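Local coordinates for protein acinetobacter secreted protease CpaA (Acinetobacter nosocomialis M2, PDB 6O38) that is a secreted zinc metalloprotease that binds the chaperone CpaB and probably cleaves proteins outside the cell after type II secretion, at residues L108-V119 and L132-Q143; W472-I483 and E499-Y507. All coordinates share one frame; numbering follows the deposited sequence.

Contact 1: L108-V119 and L132-Q143; sequences LIPLTTATMQKV and LPSDVRDGTTVQ
Leu111, in the loop that leads into strand 116-119, lies in a hollow walled by the Pro133 ring and Val142. Its CG sits 3.7 Å from Pro133 CG, the two side chains crossing at about a right angle, while its CD1 reaches Val142 CG2 at 3.6 Å. The other branch of Val142 is occupied too: CG1, anti to the backbone N (chi1 174°), meets Val119 CG2 at 3.6 Å. Trp184 of strand 183-195 touches Leu111, Leu132 and Val142, adding an aromatic wall. The sheet face bearing Met116, Thr141, Lys118 and Gln143 is built differently. There Met116 and Thr141 run side by side, as do Lys118 and Gln143, whose OE1 lies against the aliphatic Lys118 CD; Trp174 packs on Met116, Thr141 and Gln143.

The strands are parallel, their short axes 28° apart. Thr141 N donates to Thr115 O (2.7 Å, 169° at the hydrogen) and Gln117 N to Thr141 O, and the alternation continues through Gln143 N to Gln117 O and Val119 N to Gln143 O. From the strand, Gln117 OE1 accepts from Thr112 N (3.0 Å) of the loop before it, tying that loop back. The chemistry implies a division of labour: backbone bonds fix the strand register, whereas apolar branches hold the preceding loops against the face of the strand pair that bears Val142, within a StcE-like beta-sandwich.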
loop_
_atom_site.group_PDB
_atom_site.type_symbol
_atom_site.label_atom_id
_atom_site.label_comp_id
_atom_site.label_asym_id
_atom_site.label_seq_id
_atom_site.Cartn_x
_atom_site.Cartn_y
_atom_site.Cartn_z
ATOM N N LEU A 108 -6.452 21.446 29.288
ATOM C CA LEU A 108 -5.881 20.126 29.067
ATOM C C LEU A 108 -6.897 19.046 29.419
ATOM O O LEU A 108 -7.565 19.117 30.453
ATOM C CB LEU A 108 -4.616 19.942 29.904
ATOM C CG LEU A 108 -3.882 18.615 29.704
ATOM C CD1 LEU A 108 -3.487 18.426 28.248
ATOM C CD2 LEU A 108 -2.670 18.540 30.599
ATOM N N ILE A 109 -7.006 18.051 28.550
ATOM C CA ILE A 109 -7.990 16.975 28.711
ATOM C C ILE A 109 -7.327 15.850 29.492
ATOM O O ILE A 109 -6.287 15.334 29.051
ATOM C CB ILE A 109 -8.499 16.480 27.354
ATOM C CG1 ILE A 109 -9.340 17.559 26.670
ATOM C CG2 ILE A 109 -9.305 15.201 27.525
ATOM C CD1 ILE A 109 -10.486 18.069 27.518
ATOM N N PRO A 110 -7.873 15.440 30.639
ATOM C CA PRO A 110 -7.310 14.295 31.372
ATOM C C PRO A 110 -7.776 12.982 30.757
ATOM O O PRO A 110 -8.977 12.744 30.609
ATOM C CB PRO A 110 -7.858 14.480 32.791
ATOM C CG PRO A 110 -9.153 15.201 32.587
ATOM C CD PRO A 110 -8.958 16.100 31.391
ATOM N N LEU A 111 -6.821 12.133 30.392
ATOM C CA LEU A 111 -7.107 10.825 29.824
ATOM C C LEU A 111 -6.706 9.724 30.798
ATOM O O LEU A 111 -5.735 9.858 31.549
ATOM C CB LEU A 111 -6.376 10.630 28.494
ATOM C CG LEU A 111 -6.791 11.554 27.347
ATOM C CD1 LEU A 111 -6.052 11.182 26.073
ATOM C CD2 LEU A 111 -8.296 11.508 27.132
ATOM N N THR A 112 -7.466 8.634 30.778
ATOM C CA THR A 112 -7.158 7.466 31.588
ATOM C C THR A 112 -6.170 6.573 30.837
ATOM O O THR A 112 -5.632 6.944 29.790
ATOM C CB THR A 112 -8.438 6.715 31.950
ATOM O OG1 THR A 112 -8.986 6.108 30.771
ATOM C CG2 THR A 112 -9.464 7.665 32.550
ATOM N N THR A 113 -5.926 5.378 31.366
ATOM C CA THR A 113 -5.059 4.401 30.722
ATOM C C THR A 113 -5.813 3.485 29.767
ATOM O O THR A 113 -5.204 2.575 29.196
ATOM C CB THR A 113 -4.331 3.557 31.773
ATOM O OG1 THR A 113 -5.285 2.784 32.513
ATOM C CG2 THR A 113 -3.556 4.452 32.729
ATOM N N ALA A 114 -7.115 3.699 29.589
ATOM C CA ALA A 114 -7.893 2.884 28.665
ATOM C C ALA A 114 -7.391 3.063 27.238
ATOM O O ALA A 114 -7.038 4.169 26.818
ATOM C CB ALA A 114 -9.375 3.249 28.754
ATOM N N THR A 115 -7.349 1.954 26.495
ATOM C CA THR A 115 -6.858 1.994 25.121
ATOM C C THR A 115 -7.699 2.925 24.258
ATOM O O THR A 115 -7.161 3.681 23.439
ATOM C CB THR A 115 -6.841 0.581 24.533
ATOM O OG1 THR A 115 -5.866 -0.213 25.220
ATOM C CG2 THR A 115 -6.502 0.616 23.049
HETATM N N MSE A 116 -9.016 2.899 24.433
HETATM C CA MSE A 116 -9.897 3.753 23.646
HETATM C C MSE A 116 -10.743 4.663 24.530
HETATM O O MSE A 116 -11.394 4.208 25.470
HETATM C CB MSE A 116 -10.799 2.905 22.749
HETATM C CG MSE A 116 -11.738 3.718 21.881
HETATM SE SE MSE A 116 -12.369 2.701 20.350
HETATM C CE MSE A 116 -10.643 2.368 19.509
ATOM N N GLN A 117 -10.722 5.958 24.218
ATOM C CA GLN A 117 -11.472 6.955 24.965
ATOM C C GLN A 117 -12.099 7.938 23.988
ATOM O O GLN A 117 -11.693 8.033 22.827
ATOM C CB GLN A 117 -10.579 7.705 25.965
ATOM C CG GLN A 117 -9.834 6.805 26.937
ATOM C CD GLN A 117 -8.970 7.585 27.906
ATOM O OE1 GLN A 117 -9.421 8.552 28.520
ATOM N NE2 GLN A 117 -7.714 7.174 28.040
ATOM N N LYS A 118 -13.105 8.665 24.466
ATOM C CA LYS A 118 -13.809 9.656 23.665
ATOM C C LYS A 118 -13.743 11.011 24.352
ATOM O O LYS A 118 -14.085 11.131 25.532
ATOM C CB LYS A 118 -15.270 9.252 23.444
ATOM C CG LYS A 118 -16.091 10.292 22.699
ATOM C CD LYS A 118 -17.379 9.696 22.153
ATOM C CE LYS A 118 -18.599 10.396 22.731
ATOM N NZ LYS A 118 -19.711 10.483 21.745
ATOM N N VAL A 119 -13.303 12.026 23.614
ATOM C CA VAL A 119 -13.348 13.411 24.071
ATOM C C VAL A 119 -14.507 14.089 23.354
ATOM O O VAL A 119 -14.487 14.240 22.126
ATOM C CB VAL A 119 -12.021 14.140 23.805
ATOM C CG1 VAL A 119 -12.142 15.609 24.175
ATOM C CG2 VAL A 119 -10.896 13.485 24.589
ATOM N N LEU A 132 -4.655 17.517 23.894
ATOM C CA LEU A 132 -4.497 16.125 24.284
ATOM C C LEU A 132 -3.211 15.960 25.090
ATOM O O LEU A 132 -2.186 16.558 24.751
ATOM C CB LEU A 132 -4.462 15.218 23.056
ATOM C CG LEU A 132 -5.718 15.189 22.185
ATOM C CD1 LEU A 132 -5.518 14.269 20.992
ATOM C CD2 LEU A 132 -6.925 14.755 23.004
ATOM N N PRO A 133 -3.234 15.167 26.157
ATOM C CA PRO A 133 -2.023 14.998 26.964
ATOM C C PRO A 133 -0.984 14.173 26.224
ATOM O O PRO A 133 -1.304 13.249 25.473
ATOM C CB PRO A 133 -2.528 14.269 28.212
ATOM C CG PRO A 133 -3.715 13.511 27.732
ATOM C CD PRO A 133 -4.362 14.381 26.683
ATOM N N SER A 134 0.276 14.521 26.444
ATOM C CA SER A 134 1.377 13.767 25.875
ATOM C C SER A 134 1.818 12.666 26.832
ATOM O O SER A 134 1.451 12.643 28.010
ATOM C CB SER A 134 2.553 14.691 25.556
ATOM O OG SER A 134 2.237 15.581 24.502
ATOM N N ASP A 135 2.626 11.746 26.306
ATOM C CA ASP A 135 3.230 10.668 27.085
ATOM C C ASP A 135 2.171 9.849 27.823
ATOM O O ASP A 135 2.165 9.728 29.049
ATOM C CB ASP A 135 4.266 11.245 28.047
ATOM C CG ASP A 135 5.348 12.014 27.327
ATOM O OD1 ASP A 135 5.747 11.603 26.216
ATOM O OD2 ASP A 135 5.758 13.067 27.843
ATOM N N VAL A 136 1.267 9.282 27.032
ATOM C CA VAL A 136 0.261 8.341 27.505
ATOM C C VAL A 136 0.662 6.958 27.008
ATOM O O VAL A 136 1.643 6.820 26.268
ATOM C CB VAL A 136 -1.148 8.736 27.026
ATOM C CG1 VAL A 136 -1.373 10.228 27.223
ATOM C CG2 VAL A 136 -1.333 8.356 25.571
ATOM N N ARG A 137 -0.075 5.927 27.424
ATOM C CA ARG A 137 0.258 4.559 27.042
ATOM C C ARG A 137 0.278 4.433 25.522
ATOM O O ARG A 137 -0.650 4.875 24.838
ATOM C CB ARG A 137 -0.768 3.593 27.637
ATOM C CG ARG A 137 -0.487 2.114 27.431
ATOM C CD ARG A 137 -1.529 1.258 28.160
ATOM N NE ARG A 137 -1.526 1.445 29.609
ATOM C CZ ARG A 137 -0.688 0.835 30.442
ATOM N NH1 ARG A 137 -0.764 1.063 31.748
ATOM N NH2 ARG A 137 0.216 -0.013 29.975
ATOM N N ASP A 138 1.358 3.853 24.997
ATOM C CA ASP A 138 1.517 3.701 23.555
ATOM C C ASP A 138 0.339 2.944 22.954
ATOM O O ASP A 138 -0.067 1.895 23.462
ATOM C CB ASP A 138 2.825 2.975 23.244
ATOM C CG ASP A 138 3.076 2.840 21.754
ATOM O OD1 ASP A 138 3.322 3.873 21.095
ATOM O OD2 ASP A 138 3.026 1.702 21.241
ATOM N N GLY A 139 -0.210 3.483 21.868
ATOM C CA GLY A 139 -1.361 2.891 21.223
ATOM C C GLY A 139 -2.696 3.450 21.661
ATOM O O GLY A 139 -3.729 3.037 21.117
ATOM N N THR A 140 -2.711 4.363 22.631
ATOM C CA THR A 140 -3.957 4.967 23.085
ATOM C C THR A 140 -4.663 5.674 21.936
ATOM O O THR A 140 -4.083 6.532 21.267
ATOM C CB THR A 140 -3.687 5.953 24.221
ATOM O OG1 THR A 140 -3.022 5.279 25.296
ATOM C CG2 THR A 140 -4.991 6.549 24.730
ATOM N N THR A 141 -5.918 5.303 21.710
ATOM C CA THR A 141 -6.729 5.864 20.639
ATOM C C THR A 141 -7.827 6.721 21.253
ATOM O O THR A 141 -8.502 6.292 22.194
ATOM C CB THR A 141 -7.338 4.760 19.771
ATOM O OG1 THR A 141 -6.289 3.954 19.219
ATOM C CG2 THR A 141 -8.154 5.361 18.637
ATOM N N VAL A 142 -7.996 7.932 20.727
ATOM C CA VAL A 142 -8.975 8.879 21.240
ATOM C C VAL A 142 -9.845 9.363 20.088
ATOM O O VAL A 142 -9.340 9.661 19.000
ATOM C CB VAL A 142 -8.289 10.071 21.942
ATOM C CG1 VAL A 142 -9.308 11.126 22.335
ATOM C CG2 VAL A 142 -7.518 9.594 23.159
ATOM N N GLN A 143 -11.150 9.440 20.331
ATOM C CA GLN A 143 -12.096 10.010 19.381
ATOM C C GLN A 143 -12.506 11.389 19.877
ATOM O O GLN A 143 -13.103 11.514 20.953
ATOM C CB GLN A 143 -13.323 9.113 19.212
ATOM C CG GLN A 143 -14.483 9.795 18.503
ATOM C CD GLN A 143 -15.745 8.955 18.496
ATOM O OE1 GLN A 143 -16.097 8.333 19.498
ATOM N NE2 GLN A 143 -16.434 8.933 17.360
#

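Contact 2: W472-I483 and E499-Y507; sequences WAWINASAYNMI and EVGHNLGLY. With ZN (zinc ion), chain M.
Residues 474-477 pass along the C-terminal end of helix 499-504, close enough for Asn476 CA to lie 3.7 Å from Gly505 CA. Two backbone bonds join them: Asn476 N donates to His502 O (3.0 Å, 156° at the hydrogen) and Ala477 N to Asn503 O at 3.2 Å. His502 O also accepts from Gly505 N, so two N-H groups grip this carbonyl where the helix ends in a Schellman motif, Gly505 supplying the positive phi.

Ile475 is wedged between His502 and Tyr507. CG2, anti to the backbone N, rests over one face of the Tyr507 ring, 3.8 Å from the centroid and 23° off the normal, a CH-pi contact. CD1, on the other branch, approaches His502 ND1 at 3.6 Å. That same ND1 makes a weak bond to Leu506 O, though the zinc bond at NE2 chiefly fixes the ring, with the weak bond and the isoleucine probably adding to it. Further along, the selenium of Met482 packs on Asn503 CB at 3.7 Å, and Ala473 CB fits between Glu499 and His502.

His502 NE2 binds the zinc ion at 2.1 Å. His498 and His508 are further ligands, and Asp170 of the chaperone CpaB also coordinates the metal. The sequence from His498 to His508, with Glu499 following His498, fits the HExxHxxGxxH signature of metzincins, in keeping with the reprolysin-like family.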
loop_
_atom_site.group_PDB
_atom_site.type_symbol
_atom_site.label_atom_id
_atom_site.label_comp_id
_atom_site.label_asym_id
_atom_site.label_seq_id
_atom_site.Cartn_x
_atom_site.Cartn_y
_atom_site.Cartn_z
ATOM N N TRP A 472 22.261 -10.748 0.086
ATOM C CA TRP A 472 23.585 -10.210 -0.193
ATOM C C TRP A 472 23.586 -9.539 -1.559
ATOM O O TRP A 472 22.967 -10.037 -2.503
ATOM C CB TRP A 472 24.657 -11.305 -0.147
ATOM C CG TRP A 472 24.848 -11.899 1.214
ATOM C CD1 TRP A 472 24.341 -13.081 1.670
ATOM C CD2 TRP A 472 25.584 -11.332 2.303
ATOM N NE1 TRP A 472 24.725 -13.289 2.973
ATOM C CE2 TRP A 472 25.487 -12.228 3.385
ATOM C CE3 TRP A 472 26.319 -10.153 2.469
ATOM C CZ2 TRP A 472 26.097 -11.985 4.615
ATOM C CZ3 TRP A 472 26.924 -9.913 3.688
ATOM C CH2 TRP A 472 26.811 -10.825 4.745
ATOM N N ALA A 473 24.296 -8.413 -1.654
ATOM C CA ALA A 473 24.440 -7.679 -2.906
ATOM C C ALA A 473 25.545 -6.635 -2.798
ATOM O O ALA A 473 25.613 -5.899 -1.808
ATOM C CB ALA A 473 23.122 -7.008 -3.301
ATOM N N TRP A 474 26.414 -6.568 -3.803
ATOM C CA TRP A 474 27.460 -5.554 -3.822
ATOM C C TRP A 474 26.857 -4.165 -3.992
ATOM O O TRP A 474 25.953 -3.957 -4.805
ATOM C CB TRP A 474 28.454 -5.841 -4.948
ATOM C CG TRP A 474 29.083 -7.198 -4.856
ATOM C CD1 TRP A 474 28.741 -8.309 -5.570
ATOM C CD2 TRP A 474 30.173 -7.585 -4.009
ATOM N NE1 TRP A 474 29.544 -9.366 -5.214
ATOM C CE2 TRP A 474 30.432 -8.948 -4.258
ATOM C CE3 TRP A 474 30.952 -6.911 -3.063
ATOM C CZ2 TRP A 474 31.437 -9.650 -3.596
ATOM C CZ3 TRP A 474 31.948 -7.612 -2.405
ATOM C CH2 TRP A 474 32.182 -8.966 -2.676
ATOM N N ILE A 475 27.365 -3.210 -3.218
ATOM C CA ILE A 475 26.859 -1.842 -3.227
ATOM C C ILE A 475 27.566 -1.056 -4.322
ATOM O O ILE A 475 28.799 -1.089 -4.425
ATOM C CB ILE A 475 27.051 -1.175 -1.855
ATOM C CG1 ILE A 475 26.339 -1.985 -0.770
ATOM C CG2 ILE A 475 26.537 0.256 -1.886
ATOM C CD1 ILE A 475 26.213 -1.262 0.552
ATOM N N ASN A 476 26.784 -0.345 -5.140
ATOM C CA ASN A 476 27.302 0.477 -6.233
ATOM C C ASN A 476 28.147 -0.376 -7.181
ATOM O O ASN A 476 29.321 -0.105 -7.442
ATOM C CB ASN A 476 28.095 1.674 -5.695
ATOM C CG ASN A 476 28.354 2.728 -6.753
ATOM O OD1 ASN A 476 27.559 2.907 -7.675
ATOM N ND2 ASN A 476 29.473 3.433 -6.624
ATOM N N ALA A 477 27.512 -1.423 -7.698
ATOM C CA ALA A 477 28.228 -2.497 -8.367
ATOM C C ALA A 477 28.626 -2.101 -9.782
ATOM O O ALA A 477 27.823 -1.535 -10.531
ATOM C CB ALA A 477 27.365 -3.758 -8.401
ATOM N N SER A 478 29.873 -2.396 -10.140
ATOM C CA SER A 478 30.297 -2.345 -11.529
ATOM C C SER A 478 29.671 -3.506 -12.300
ATOM O O SER A 478 28.928 -4.326 -11.752
ATOM C CB SER A 478 31.821 -2.383 -11.620
ATOM O OG SER A 478 32.333 -3.590 -11.085
ATOM N N ALA A 479 29.967 -3.567 -13.601
ATOM C CA ALA A 479 29.492 -4.686 -14.410
ATOM C C ALA A 479 29.971 -6.019 -13.845
ATOM O O ALA A 479 29.248 -7.021 -13.899
ATOM C CB ALA A 479 29.948 -4.520 -15.859
ATOM N N TYR A 480 31.187 -6.047 -13.295
ATOM C CA TYR A 480 31.713 -7.278 -12.715
ATOM C C TYR A 480 30.986 -7.665 -11.432
ATOM O O TYR A 480 30.824 -8.858 -11.152
ATOM C CB TYR A 480 33.210 -7.130 -12.450
ATOM C CG TYR A 480 33.820 -8.306 -11.723
ATOM C CD1 TYR A 480 34.032 -9.514 -12.373
ATOM C CD2 TYR A 480 34.185 -8.205 -10.386
ATOM C CE1 TYR A 480 34.588 -10.591 -11.711
ATOM C CE2 TYR A 480 34.742 -9.278 -9.717
ATOM C CZ TYR A 480 34.942 -10.468 -10.384
ATOM O OH TYR A 480 35.497 -11.539 -9.720
ATOM N N ASN A 481 30.538 -6.685 -10.648
ATOM C CA ASN A 481 29.926 -6.940 -9.352
ATOM C C ASN A 481 28.404 -6.885 -9.391
ATOM O O ASN A 481 27.766 -6.961 -8.336
ATOM C CB ASN A 481 30.450 -5.944 -8.315
ATOM C CG ASN A 481 31.892 -6.204 -7.934
ATOM O OD1 ASN A 481 32.267 -7.330 -7.609
ATOM N ND2 ASN A 481 32.711 -5.159 -7.967
HETATM N N MSE A 482 27.810 -6.765 -10.572
HETATM C CA MSE A 482 26.362 -6.648 -10.682
HETATM C C MSE A 482 25.688 -7.991 -10.421
HETATM O O MSE A 482 25.304 -8.696 -11.354
HETATM C CB MSE A 482 25.970 -6.116 -12.063
HETATM C CG MSE A 482 24.512 -5.710 -12.180
HETATM SE SE MSE A 482 24.055 -4.222 -11.010
HETATM C CE MSE A 482 22.114 -4.280 -11.196
ATOM N N ILE A 483 25.551 -8.344 -9.144
ATOM C CA ILE A 483 24.947 -9.614 -8.754
ATOM C C ILE A 483 24.290 -9.443 -7.390
ATOM O O ILE A 483 24.805 -8.734 -6.521
ATOM C CB ILE A 483 25.992 -10.754 -8.748
ATOM C CG1 ILE A 483 25.335 -12.095 -8.410
ATOM C CG2 ILE A 483 27.130 -10.447 -7.785
ATOM C CD1 ILE A 483 26.260 -13.282 -8.561
ATOM N N GLU A 499 17.965 -5.849 -2.397
ATOM C CA GLU A 499 19.302 -6.173 -2.883
ATOM C C GLU A 499 19.628 -5.410 -4.161
ATOM O O GLU A 499 20.767 -4.968 -4.351
ATOM C CB GLU A 499 19.430 -7.681 -3.103
ATOM C CG GLU A 499 19.141 -8.516 -1.862
ATOM C CD GLU A 499 19.981 -8.110 -0.661
ATOM O OE1 GLU A 499 19.460 -8.157 0.473
ATOM O OE2 GLU A 499 21.158 -7.732 -0.847
ATOM N N VAL A 500 18.646 -5.252 -5.053
ATOM C CA VAL A 500 18.867 -4.468 -6.266
ATOM C C VAL A 500 19.138 -3.011 -5.913
ATOM O O VAL A 500 19.945 -2.337 -6.565
ATOM C CB VAL A 500 17.665 -4.614 -7.221
ATOM C CG1 VAL A 500 17.740 -3.596 -8.351
ATOM C CG2 VAL A 500 17.605 -6.028 -7.781
ATOM N N GLY A 501 18.476 -2.507 -4.869
ATOM C CA GLY A 501 18.794 -1.176 -4.375
ATOM C C GLY A 501 20.254 -1.030 -3.997
ATOM O O GLY A 501 20.883 -0.012 -4.295
ATOM N N HIS A 502 20.812 -2.044 -3.331
ATOM C CA HIS A 502 22.242 -2.042 -3.036
ATOM C C HIS A 502 23.061 -2.002 -4.321
ATOM O O HIS A 502 24.005 -1.214 -4.445
ATOM C CB HIS A 502 22.611 -3.269 -2.200
ATOM C CG HIS A 502 22.288 -3.131 -0.745
ATOM N ND1 HIS A 502 22.805 -2.122 0.039
ATOM C CD2 HIS A 502 21.510 -3.880 0.071
ATOM C CE1 HIS A 502 22.355 -2.253 1.275
ATOM N NE2 HIS A 502 21.566 -3.312 1.320
ATOM N N ASN A 503 22.712 -2.856 -5.289
ATOM C CA ASN A 503 23.407 -2.860 -6.573
ATOM C C ASN A 503 23.371 -1.486 -7.231
ATOM O O ASN A 503 24.342 -1.070 -7.873
ATOM C CB ASN A 503 22.792 -3.909 -7.500
ATOM C CG ASN A 503 23.185 -5.324 -7.124
ATOM O OD1 ASN A 503 24.149 -5.540 -6.390
ATOM N ND2 ASN A 503 22.440 -6.299 -7.633
ATOM N N LEU A 504 22.260 -0.764 -7.076
ATOM C CA LEU A 504 22.127 0.556 -7.676
ATOM C C LEU A 504 22.941 1.619 -6.950
ATOM O O LEU A 504 23.103 2.721 -7.485
ATOM C CB LEU A 504 20.653 0.965 -7.711
ATOM C CG LEU A 504 19.784 0.243 -8.743
ATOM C CD1 LEU A 504 18.309 0.509 -8.493
ATOM C CD2 LEU A 504 20.169 0.670 -10.149
ATOM N N GLY A 505 23.447 1.322 -5.763
ATOM C CA GLY A 505 24.286 2.234 -5.024
ATOM C C GLY A 505 23.706 2.760 -3.725
ATOM O O GLY A 505 24.152 3.815 -3.257
ATOM N N LEU A 506 22.739 2.067 -3.132
ATOM C CA LEU A 506 22.033 2.554 -1.958
ATOM C C LEU A 506 22.538 1.861 -0.698
ATOM O O LEU A 506 22.975 0.708 -0.728
ATOM C CB LEU A 506 20.527 2.336 -2.104
ATOM C CG LEU A 506 19.886 2.995 -3.325
ATOM C CD1 LEU A 506 18.387 2.754 -3.342
ATOM C CD2 LEU A 506 20.199 4.482 -3.355
ATOM N N TYR A 507 22.471 2.585 0.415
ATOM C CA TYR A 507 22.871 2.084 1.719
ATOM C C TYR A 507 21.663 2.062 2.647
ATOM O O TYR A 507 20.593 2.588 2.329
ATOM C CB TYR A 507 23.992 2.945 2.318
ATOM C CG TYR A 507 25.255 2.989 1.487
ATOM C CD1 TYR A 507 25.362 3.845 0.397
ATOM C CD2 TYR A 507 26.341 2.180 1.793
ATOM C CE1 TYR A 507 26.514 3.890 -0.366
ATOM C CE2 TYR A 507 27.497 2.219 1.035
ATOM C CZ TYR A 507 27.578 3.076 -0.042
ATOM O OH TYR A 507 28.727 3.117 -0.799
HETATM ZN ZN ZN M . 20.860 -4.481 2.901
#

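Contact 1 belongs to a beta-sandwich domain and contact 2 to the metallopeptidase domain; their centres are 46 Å apart, their nearest atoms about 26 Å, and they follow one another along the chain without touching. Burial separates them: 12 of 16 touching residues are buried in contact 2, against 8 of 18 in contact 1, where Leu108, Thr113 and Arg137 remain exposed. Contact 1 combines regular strand pairing, through four backbone bonds, with apolar loop packing; contact 2 buries a helix end whose carbonyls at His502 and Asn503 are met by a loop and whose histidine serves the metal. The chaperone reaches contact 2 alone; the segments of contact 1 touch no other chain of the assembly.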